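Local structure of UDP-glucose 6-dehydrogenase (3VTF) at residues P54-H66 with L76-E89. The protein probably catalyses the NAD-dependent oxidation of UDP-glucose to UDP-glucuronate, a step of nucleotide-sugar biosynthesis. Residues are numbered along the deposited sequence; the frame is centred on the assembly and turned at random.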
loop_
_atom_site.group_PDB
_atom_site.type_symbol
_atom_site.label_atom_id
_atom_site.label_comp_id
_atom_site.label_asym_id
_atom_site.label_seq_id
_atom_site.Cartn_x
_atom_site.Cartn_y
_atom_site.Cartn_z
ATOM N N PRO A 54 -18.698 -34.646 -11.117
ATOM C CA PRO A 54 -18.816 -35.184 -12.457
ATOM C C PRO A 54 -19.691 -34.265 -13.340
ATOM O O PRO A 54 -19.497 -34.221 -14.588
ATOM C CB PRO A 54 -19.447 -36.567 -12.218
ATOM C CG PRO A 54 -20.155 -36.439 -10.909
ATOM C CD PRO A 54 -19.226 -35.593 -10.120
ATOM N N SER A 55 -20.630 -33.531 -12.737
ATOM C CA SER A 55 -21.467 -32.647 -13.585
ATOM C C SER A 55 -20.656 -31.462 -14.151
ATOM O O SER A 55 -20.952 -30.916 -15.246
ATOM C CB SER A 55 -22.742 -32.179 -12.881
ATOM O OG SER A 55 -22.455 -31.130 -12.000
ATOM N N ILE A 56 -19.615 -31.043 -13.431
ATOM C CA ILE A 56 -18.729 -30.029 -14.003
ATOM C C ILE A 56 -18.027 -30.602 -15.192
ATOM O O ILE A 56 -17.967 -29.971 -16.216
ATOM C CB ILE A 56 -17.731 -29.526 -12.926
ATOM C CG1 ILE A 56 -18.528 -28.703 -11.913
ATOM C CG2 ILE A 56 -16.656 -28.664 -13.559
ATOM C CD1 ILE A 56 -17.708 -28.163 -10.709
ATOM N N VAL A 57 -17.439 -31.802 -15.058
ATOM C CA VAL A 57 -16.737 -32.387 -16.185
ATOM C C VAL A 57 -17.663 -32.565 -17.439
ATOM O O VAL A 57 -17.231 -32.281 -18.599
ATOM C CB VAL A 57 -16.095 -33.740 -15.832
ATOM C CG1 VAL A 57 -15.584 -34.480 -17.096
ATOM C CG2 VAL A 57 -15.008 -33.537 -14.768
ATOM N N GLU A 58 -18.879 -33.053 -17.204
ATOM C CA GLU A 58 -19.854 -33.315 -18.257
ATOM C C GLU A 58 -20.224 -32.027 -18.981
ATOM O O GLU A 58 -20.323 -32.005 -20.189
ATOM C CB GLU A 58 -21.138 -33.930 -17.681
ATOM C CG GLU A 58 -21.067 -35.390 -17.259
ATOM C CD GLU A 58 -22.369 -35.876 -16.638
ATOM O OE1 GLU A 58 -22.375 -36.267 -15.449
ATOM O OE2 GLU A 58 -23.397 -35.854 -17.343
ATOM N N ARG A 59 -20.443 -30.963 -18.223
ATOM C CA ARG A 59 -20.744 -29.669 -18.814
ATOM C C ARG A 59 -19.593 -29.098 -19.626
ATOM O O ARG A 59 -19.800 -28.609 -20.722
ATOM C CB ARG A 59 -21.195 -28.681 -17.744
ATOM C CG ARG A 59 -22.687 -28.737 -17.471
ATOM C CD ARG A 59 -23.111 -27.734 -16.423
ATOM N NE ARG A 59 -22.650 -28.128 -15.108
ATOM C CZ ARG A 59 -22.944 -27.483 -13.994
ATOM N NH1 ARG A 59 -22.480 -27.919 -12.828
ATOM N NH2 ARG A 59 -23.701 -26.399 -14.053
ATOM N N LEU A 60 -18.386 -29.185 -19.082
ATOM C CA LEU A 60 -17.190 -28.692 -19.745
ATOM C C LEU A 60 -16.885 -29.466 -21.037
ATOM O O LEU A 60 -16.463 -28.888 -22.024
ATOM C CB LEU A 60 -15.991 -28.639 -18.794
ATOM C CG LEU A 60 -15.968 -27.617 -17.659
ATOM C CD1 LEU A 60 -14.764 -27.849 -16.765
ATOM C CD2 LEU A 60 -15.970 -26.192 -18.174
ATOM N N ARG A 61 -17.093 -30.772 -21.013
ATOM C CA ARG A 61 -16.935 -31.565 -22.226
ATOM C C ARG A 61 -17.934 -31.089 -23.286
ATOM O O ARG A 61 -17.669 -31.188 -24.476
ATOM C CB ARG A 61 -17.231 -33.019 -21.933
ATOM C CG ARG A 61 -16.015 -33.772 -21.454
ATOM C CD ARG A 61 -16.497 -35.121 -21.002
ATOM N NE ARG A 61 -15.375 -35.963 -20.648
ATOM C CZ ARG A 61 -15.474 -36.986 -19.833
ATOM N NH1 ARG A 61 -16.662 -37.318 -19.285
ATOM N NH2 ARG A 61 -14.401 -37.695 -19.620
ATOM N N ALA A 62 -19.072 -30.586 -22.834
ATOM C CA ALA A 62 -20.140 -30.161 -23.762
ATOM C C ALA A 62 -19.884 -28.717 -24.182
ATOM O O ALA A 62 -20.640 -28.117 -24.923
ATOM C CB ALA A 62 -21.523 -30.368 -23.107
ATOM N N GLY A 63 -18.796 -28.117 -23.718
ATOM C CA GLY A 63 -18.567 -26.735 -24.091
ATOM C C GLY A 63 -19.436 -25.736 -23.304
ATOM O O GLY A 63 -19.527 -24.596 -23.706
ATOM N N ARG A 64 -20.019 -26.142 -22.182
ATOM C CA ARG A 64 -20.879 -25.237 -21.409
ATOM C C ARG A 64 -20.314 -24.852 -20.035
ATOM O O ARG A 64 -20.475 -25.622 -19.070
ATOM C CB ARG A 64 -22.257 -25.885 -21.161
ATOM C CG ARG A 64 -23.165 -25.916 -22.407
ATOM C CD ARG A 64 -23.446 -27.341 -22.866
ATOM N NE ARG A 64 -24.488 -28.020 -22.072
ATOM C CZ ARG A 64 -25.138 -29.119 -22.471
ATOM N NH1 ARG A 64 -24.879 -29.674 -23.652
ATOM N NH2 ARG A 64 -26.065 -29.670 -21.690
ATOM N N PRO A 65 -19.703 -23.659 -19.928
ATOM C CA PRO A 65 -19.056 -23.354 -18.670
ATOM C C PRO A 65 -20.058 -23.526 -17.499
ATOM O O PRO A 65 -21.224 -23.198 -17.654
ATOM C CB PRO A 65 -18.630 -21.890 -18.851
ATOM C CG PRO A 65 -18.319 -21.820 -20.318
ATOM C CD PRO A 65 -19.368 -22.684 -20.984
ATOM N N HIS A 66 -19.622 -24.051 -16.347
ATOM C CA HIS A 66 -20.488 -24.134 -15.157
ATOM C C HIS A 66 -20.408 -22.865 -14.339
ATOM O O HIS A 66 -21.017 -22.745 -13.288
ATOM C CB HIS A 66 -20.042 -25.325 -14.287
ATOM C CG HIS A 66 -18.589 -25.225 -13.884
ATOM N ND1 HIS A 66 -17.578 -25.215 -14.806
ATOM C CD2 HIS A 66 -17.994 -25.045 -12.641
ATOM C CE1 HIS A 66 -16.385 -25.047 -14.168
ATOM N NE2 HIS A 66 -16.627 -24.980 -12.843
ATOM N N LEU A 76 -13.294 -21.855 -24.242
ATOM C CA LEU A 76 -13.452 -23.272 -24.012
ATOM C C LEU A 76 -13.747 -24.000 -25.380
ATOM O O LEU A 76 -13.132 -25.039 -25.715
ATOM C CB LEU A 76 -14.513 -23.507 -22.958
ATOM C CG LEU A 76 -15.018 -24.946 -22.773
ATOM C CD1 LEU A 76 -13.903 -25.881 -22.298
ATOM C CD2 LEU A 76 -16.208 -24.949 -21.808
ATOM N N GLY A 77 -14.659 -23.439 -26.167
ATOM C CA GLY A 77 -15.088 -24.085 -27.448
ATOM C C GLY A 77 -13.876 -24.156 -28.332
ATOM O O GLY A 77 -13.639 -25.201 -28.921
ATOM N N ARG A 78 -13.074 -23.078 -28.390
ATOM C CA ARG A 78 -11.786 -23.090 -29.144
ATOM C C ARG A 78 -10.796 -24.151 -28.627
ATOM O O ARG A 78 -10.191 -24.886 -29.387
ATOM C CB ARG A 78 -11.107 -21.704 -29.180
ATOM C CG ARG A 78 -11.902 -20.597 -29.863
ATOM C CD ARG A 78 -11.333 -19.181 -29.549
ATOM N NE ARG A 78 -9.981 -19.037 -30.092
ATOM C CZ ARG A 78 -9.688 -18.564 -31.315
ATOM N NH1 ARG A 78 -10.650 -18.166 -32.134
ATOM N NH2 ARG A 78 -8.415 -18.501 -31.743
ATOM N N ALA A 79 -10.626 -24.270 -27.317
ATOM C CA ALA A 79 -9.703 -25.279 -26.782
ATOM C C ALA A 79 -10.149 -26.711 -27.081
ATOM O O ALA A 79 -9.349 -27.565 -27.483
ATOM C CB ALA A 79 -9.535 -25.027 -25.246
ATOM N N LEU A 80 -11.445 -26.950 -26.976
ATOM C CA LEU A 80 -12.053 -28.251 -27.325
ATOM C C LEU A 80 -11.894 -28.571 -28.845
ATOM O O LEU A 80 -11.402 -29.626 -29.194
ATOM C CB LEU A 80 -13.541 -28.282 -26.927
ATOM C CG LEU A 80 -13.897 -28.315 -25.416
ATOM C CD1 LEU A 80 -15.389 -28.065 -25.194
ATOM C CD2 LEU A 80 -13.503 -29.650 -24.741
ATOM N N SER A 81 -12.258 -27.638 -29.712
ATOM C CA SER A 81 -11.976 -27.776 -31.197
ATOM C C SER A 81 -10.546 -28.101 -31.557
ATOM O O SER A 81 -10.320 -28.887 -32.466
ATOM C CB SER A 81 -12.377 -26.543 -32.009
ATOM O OG SER A 81 -13.782 -26.495 -32.098
ATOM N N SER A 82 -9.578 -27.532 -30.837
ATOM C CA SER A 82 -8.189 -27.840 -31.149
ATOM C C SER A 82 -7.887 -29.330 -30.988
ATOM O O SER A 82 -6.868 -29.764 -31.418
ATOM C CB SER A 82 -7.270 -27.009 -30.283
ATOM O OG SER A 82 -7.253 -27.545 -28.968
ATOM N N GLY A 83 -8.740 -30.092 -30.316
ATOM C CA GLY A 83 -8.369 -31.431 -29.957
ATOM C C GLY A 83 -7.355 -31.511 -28.793
ATOM O O GLY A 83 -7.116 -32.604 -28.282
ATOM N N ARG A 84 -6.852 -30.369 -28.303
ATOM C CA ARG A 84 -5.806 -30.408 -27.251
ATOM C C ARG A 84 -6.316 -30.513 -25.789
ATOM O O ARG A 84 -5.530 -30.859 -24.885
ATOM C CB ARG A 84 -4.803 -29.236 -27.404
ATOM C CG ARG A 84 -4.033 -29.272 -28.708
ATOM C CD ARG A 84 -2.782 -28.451 -28.634
ATOM N NE ARG A 84 -3.185 -27.054 -28.547
ATOM C CZ ARG A 84 -3.344 -26.251 -29.576
ATOM N NH1 ARG A 84 -3.044 -26.658 -30.810
ATOM N NH2 ARG A 84 -3.779 -25.010 -29.342
ATOM N N LEU A 85 -7.606 -30.261 -25.557
ATOM C CA LEU A 85 -8.170 -30.322 -24.224
ATOM C C LEU A 85 -9.103 -31.470 -24.070
ATOM O O LEU A 85 -10.071 -31.550 -24.820
ATOM C CB LEU A 85 -9.010 -29.031 -23.948
ATOM C CG LEU A 85 -9.787 -28.885 -22.634
ATOM C CD1 LEU A 85 -8.802 -29.085 -21.415
ATOM C CD2 LEU A 85 -10.402 -27.466 -22.556
ATOM N N SER A 86 -8.942 -32.296 -23.029
ATOM C CA SER A 86 -9.898 -33.354 -22.770
ATOM C C SER A 86 -10.082 -33.455 -21.287
ATOM O O SER A 86 -9.354 -32.802 -20.495
ATOM C CB SER A 86 -9.372 -34.723 -23.321
ATOM O OG SER A 86 -8.088 -35.029 -22.761
ATOM N N PHE A 87 -11.028 -34.281 -20.861
ATOM C CA PHE A 87 -11.208 -34.472 -19.428
ATOM C C PHE A 87 -11.186 -35.946 -19.025
ATOM O O PHE A 87 -11.734 -36.798 -19.778
ATOM C CB PHE A 87 -12.518 -33.804 -18.978
ATOM C CG PHE A 87 -12.547 -32.357 -19.272
ATOM C CD1 PHE A 87 -12.021 -31.431 -18.345
ATOM C CD2 PHE A 87 -12.973 -31.888 -20.524
ATOM C CE1 PHE A 87 -11.996 -30.070 -18.661
ATOM C CE2 PHE A 87 -12.967 -30.515 -20.831
ATOM C CZ PHE A 87 -12.490 -29.609 -19.900
ATOM N N ALA A 88 -10.599 -36.265 -17.853
ATOM C CA ALA A 88 -10.376 -37.698 -17.496
ATOM C C ALA A 88 -11.560 -38.197 -16.691
ATOM O O ALA A 88 -12.334 -37.405 -16.190
ATOM C CB ALA A 88 -9.066 -37.938 -16.706
ATOM N N GLU A 89 -11.648 -39.530 -16.534
ATOM C CA GLU A 89 -12.660 -40.143 -15.655
ATOM C C GLU A 89 -12.181 -40.189 -14.229
ATOM O O GLU A 89 -12.977 -40.426 -13.315
ATOM C CB GLU A 89 -12.962 -41.601 -16.130
ATOM C CG GLU A 89 -13.597 -41.656 -17.494
ATOM C CD GLU A 89 -14.926 -40.915 -17.485
ATOM O OE1 GLU A 89 -15.707 -41.013 -16.505
ATOM O OE2 GLU A 89 -15.188 -40.194 -18.465
HETATM O O HOH W 1 -13.147 -35.383 -22.780
#
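V57 starts the contact by laying CG1 against CB of F87, 3.7 Å away. This is one edge of the Rossmann-type NAD-binding domain: helix 54-61 packs on strand 85-87, an outer strand of the sheet within this chain, and on helix 72-81. Helix 54-61 and the strand run roughly antiparallel, at 148°. One turn on, L60 makes an off-centre CH-pi contact, its CB 4.3 Å from the F87 ring centroid, while its CD2 meets CD2 of L76. The F87 side chain also touches L29, in the loop that leads into helix 31-43. R61 is extended from CG to NE and runs alongside the ring in the opposite direction, with CG 3.7 Å from F87 CD2. With an alanine at F87, L60 CB and R61 CG would probably lose the ring they rest against, opening a gap beside L60. R61 NE shares a water with F87 N. NH2 gives one hydrogen bond to F87 O, from above the carbonyl plane, and a salt bridge of 2.9 Å to E89 OE2. G63 ends the helix in a Schellman motif, its positive phi suited to glycine. L80 CD1 packs 3.6 Å from G63 CA, and L76 CD2 reaches on to P65 CD, 4.0 Å away.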